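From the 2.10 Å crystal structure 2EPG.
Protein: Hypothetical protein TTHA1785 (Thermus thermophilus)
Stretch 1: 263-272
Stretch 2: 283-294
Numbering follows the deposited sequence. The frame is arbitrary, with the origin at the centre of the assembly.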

# COMPACT_ATOMS: atom_id res chain seq x y z
N ARG A 263 22.79 -4.51 7.92
CA ARG A 263 23.45 -5.74 7.51
C ARG A 263 23.94 -5.56 6.06
O ARG A 263 25.02 -6.03 5.71
N PHE A 264 23.15 -4.87 5.24
CA PHE A 264 23.51 -4.62 3.83
C PHE A 264 24.65 -3.63 3.69
O PHE A 264 25.40 -3.66 2.71
N LEU A 265 24.77 -2.72 4.65
CA LEU A 265 25.84 -1.74 4.60
C LEU A 265 27.17 -2.42 4.91
O LEU A 265 28.17 -2.17 4.24
N LYS A 266 27.15 -3.29 5.91
CA LYS A 266 28.36 -3.99 6.35
C LYS A 266 28.72 -5.22 5.53
O LYS A 266 29.37 -6.13 6.04
N VAL A 267 28.30 -5.26 4.27
CA VAL A 267 28.61 -6.39 3.40
C VAL A 267 28.64 -5.91 1.96
O VAL A 267 28.95 -6.67 1.05
N ALA A 268 28.35 -4.62 1.78
CA ALA A 268 28.33 -4.00 0.46
C ALA A 268 29.66 -4.04 -0.30
O ALA A 268 29.68 -3.92 -1.53
N PRO A 269 30.80 -4.18 0.43
CA PRO A 269 32.11 -4.23 -0.23
C PRO A 269 32.22 -5.47 -1.10
O PRO A 269 32.51 -5.39 -2.29
N ARG A 270 31.99 -6.61 -0.46
CA ARG A 270 32.05 -7.91 -1.13
C ARG A 270 31.43 -7.89 -2.52
O ARG A 270 31.99 -8.45 -3.46
N TYR A 271 30.28 -7.24 -2.65
CA TYR A 271 29.55 -7.22 -3.91
C TYR A 271 29.90 -6.15 -4.92
O TYR A 271 29.49 -6.23 -6.08
N GLY A 272 30.66 -5.14 -4.50
CA GLY A 272 31.06 -4.09 -5.42
C GLY A 272 29.92 -3.22 -5.94
O GLY A 272 29.97 -2.73 -7.07
N ALA A 283 21.62 -5.06 -1.88
CA ALA A 283 22.40 -6.28 -1.99
C ALA A 283 21.85 -7.08 -3.17
O ALA A 283 20.69 -6.93 -3.55
N PRO A 284 22.69 -7.92 -3.79
CA PRO A 284 22.21 -8.70 -4.92
C PRO A 284 21.03 -9.54 -4.48
O PRO A 284 21.06 -10.16 -3.41
N ILE A 285 20.00 -9.56 -5.31
CA ILE A 285 18.81 -10.35 -5.05
C ILE A 285 19.23 -11.81 -4.84
O ILE A 285 18.72 -12.48 -3.95
N LYS A 286 20.21 -12.28 -5.61
CA LYS A 286 20.65 -13.67 -5.48
C LYS A 286 21.70 -13.99 -4.41
O LYS A 286 22.17 -15.12 -4.31
N SER A 287 22.08 -12.99 -3.61
CA SER A 287 23.06 -13.16 -2.55
C SER A 287 22.37 -13.63 -1.27
O SER A 287 21.16 -13.44 -1.12
N PRO A 288 23.12 -14.25 -0.34
CA PRO A 288 22.54 -14.73 0.91
C PRO A 288 21.81 -13.60 1.63
O PRO A 288 20.67 -13.77 2.06
N GLU A 289 22.45 -12.45 1.75
CA GLU A 289 21.84 -11.31 2.42
C GLU A 289 20.59 -10.80 1.70
O GLU A 289 19.61 -10.40 2.34
N GLY A 290 20.64 -10.79 0.37
CA GLY A 290 19.51 -10.34 -0.41
C GLY A 290 18.35 -11.28 -0.18
O GLY A 290 17.24 -10.87 0.14
N GLN A 291 18.63 -12.58 -0.33
CA GLN A 291 17.62 -13.61 -0.13
C GLN A 291 17.02 -13.57 1.27
O GLN A 291 15.81 -13.76 1.43
N ASP A 292 17.85 -13.32 2.28
CA ASP A 292 17.35 -13.28 3.65
C ASP A 292 16.38 -12.13 3.87
O ASP A 292 15.33 -12.31 4.48
N TYR A 293 16.74 -10.95 3.39
CA TYR A 293 15.88 -9.78 3.55
C TYR A 293 14.55 -10.01 2.86
O TYR A 293 13.49 -9.67 3.40
N LEU A 294 14.60 -10.58 1.66
CA LEU A 294 13.38 -10.83 0.91
C LEU A 294 12.48 -11.77 1.68
O LEU A 294 11.27 -11.57 1.73

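Glu 289 (108 Å²) and Phe 264 (107 Å²) contribute most to the 556 Å² buried between these stretches, followed by Tyr 271 (85 Å²).

Glu 289 leaves the first turn of its helix with CA-to-CB directed toward stretch 1. With chi1 m and chi2 p, its side chain sits as a knob among Arg 263, Phe 264, Arg 270 and Tyr 271. The carboxylate is anchored by Tyr 271, whose OH donates to OE2 of Glu 289 over a very short 2.5 Å. Arg 270 (m, t, t) adds a long salt bridge, NH2 to OE1 of Glu 289 at 3.7 Å; the oxygen lies well out of the guanidinium plane, so the attraction is one of charge without a directed N-H.

Tyr 271, chi1 m, also points toward stretch 2. Pro 284 CD lies over one face of the Tyr 271 ring, 3.9 Å from its centroid and 28° off the normal, which satisfies a CH-pi contact, while Glu 289 OE2 approaches at the ring edge. The capping serine is nearby: Ser 287 CB stands 3.7 Å from Tyr 271 OH, whereas Ser 287 OG is engaged within its own stretch, accepting from Gly 290 N at 2.9 Å.

Phe 264 starts sideways, but chi1 of -82° (m) brings its ring end nearer stretch 2. Ala 283 CB covers one face of the Phe 264 ring, 3.6 Å from its centroid and only 10° off the normal. At the ring edge, CE1 of Phe 264 comes within 3.2 Å of Glu 289 O. CZ of Phe 264 also meets Tyr 293 CB at 3.5 Å, an apolar contact. The rings of Phe 264 and Tyr 293 are oblique, with centroids 5.8 Å apart and planes at 76°.

Arg 263, extended with chi1 to chi3 all t, reaches across to the helix of stretch 2. Arg 263 NH2 forms a salt bridge with Asp 292 OD1 at 3.0 Å, with an N-H...acceptor angle of 153°, near the guanidinium plane, while Glu 289 CA lies over one guanidinium face.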

# COMPACT_ATOMS: atom_id res chain seq x y z
CB ARG A 263 22.50 -6.93 7.62
CG ARG A 263 23.16 -8.25 7.21
CD ARG A 263 22.29 -9.48 7.44
NE ARG A 263 22.98 -10.67 6.93
CZ ARG A 263 22.40 -11.85 6.71
NH1 ARG A 263 23.14 -12.85 6.24
NH2 ARG A 263 21.11 -12.03 6.94
CB PHE A 264 22.31 -4.07 3.04
CG PHE A 264 21.34 -5.12 2.56
CD1 PHE A 264 21.29 -6.38 3.16
CD2 PHE A 264 20.44 -4.83 1.54
CE1 PHE A 264 20.35 -7.34 2.75
CE2 PHE A 264 19.49 -5.78 1.12
CZ PHE A 264 19.45 -7.03 1.73
CB LEU A 265 25.56 -0.62 5.61
CG LEU A 265 24.43 0.35 5.26
CD1 LEU A 265 24.02 1.14 6.50
CD2 LEU A 265 24.87 1.28 4.13
CB LYS A 266 28.22 -4.38 7.82
CG LYS A 266 29.55 -4.46 8.57
CD LYS A 266 29.33 -4.51 10.08
CE LYS A 266 30.61 -4.16 10.85
NZ LYS A 266 31.72 -5.11 10.57
CB VAL A 267 27.55 -7.52 3.56
CG1 VAL A 267 26.28 -7.17 2.77
CG2 VAL A 267 28.13 -8.83 3.09
CB ALA A 268 27.86 -2.55 0.57
CB PRO A 269 33.08 -4.29 0.95
CG PRO A 269 32.34 -3.62 2.06
CD PRO A 269 30.97 -4.19 1.89
CB ARG A 270 31.31 -8.95 -0.31
CG ARG A 270 31.67 -8.98 1.15
CD ARG A 270 30.88 -10.06 1.87
NE ARG A 270 31.19 -10.10 3.30
CZ ARG A 270 30.67 -10.98 4.15
NH1 ARG A 270 31.01 -10.93 5.44
NH2 ARG A 270 29.83 -11.91 3.72
CB TYR A 271 28.05 -7.20 -3.61
CG TYR A 271 27.66 -8.37 -2.75
CD1 TYR A 271 26.96 -8.18 -1.55
CD2 TYR A 271 28.05 -9.66 -3.09
CE1 TYR A 271 26.68 -9.26 -0.71
CE2 TYR A 271 27.78 -10.74 -2.26
CZ TYR A 271 27.09 -10.54 -1.07
OH TYR A 271 26.85 -11.63 -0.25
CB ALA A 283 22.28 -7.13 -0.70
CB PRO A 284 23.42 -9.56 -5.29
CG PRO A 284 24.58 -8.69 -4.90
CD PRO A 284 24.14 -8.13 -3.57
CB ILE A 285 17.84 -10.24 -6.26
CG1 ILE A 285 17.16 -8.87 -6.27
CG2 ILE A 285 16.80 -11.36 -6.22
CD1 ILE A 285 16.61 -8.49 -7.61
CB LYS A 286 21.17 -14.19 -6.82
CG LYS A 286 20.10 -14.46 -7.86
CD LYS A 286 20.78 -14.95 -9.13
CE LYS A 286 19.80 -15.31 -10.21
NZ LYS A 286 20.55 -15.76 -11.42
CB SER A 287 23.72 -11.81 -2.23
OG SER A 287 22.78 -10.97 -1.55
CB PRO A 288 23.75 -15.25 1.68
CG PRO A 288 24.56 -15.86 0.59
CD PRO A 288 24.49 -14.79 -0.51
CB GLU A 289 22.86 -10.17 2.55
CG GLU A 289 24.11 -10.54 3.35
CD GLU A 289 25.14 -11.31 2.54
OE1 GLU A 289 26.18 -11.70 3.11
OE2 GLU A 289 24.93 -11.52 1.33
CB GLN A 291 18.25 -14.99 -0.35
CG GLN A 291 18.53 -15.31 -1.81
CD GLN A 291 17.25 -15.57 -2.58
OE1 GLN A 291 16.54 -16.53 -2.30
NE2 GLN A 291 16.95 -14.70 -3.54
CB ASP A 292 18.49 -13.19 4.65
CG ASP A 292 19.23 -14.52 4.82
OD1 ASP A 292 20.22 -14.53 5.56
OD2 ASP A 292 18.81 -15.54 4.25
CB TYR A 293 16.54 -8.51 2.96
CG TYR A 293 15.55 -7.35 2.83
CD1 TYR A 293 15.00 -6.75 3.97
CD2 TYR A 293 15.11 -6.92 1.57
CE1 TYR A 293 14.04 -5.76 3.87
CE2 TYR A 293 14.14 -5.91 1.46
CZ TYR A 293 13.61 -5.33 2.61
OH TYR A 293 12.63 -4.35 2.52
CB LEU A 294 13.70 -11.39 -0.48
CG LEU A 294 14.10 -10.33 -1.52
CD1 LEU A 294 14.67 -11.00 -2.77
CD2 LEU A 294 12.88 -9.48 -1.88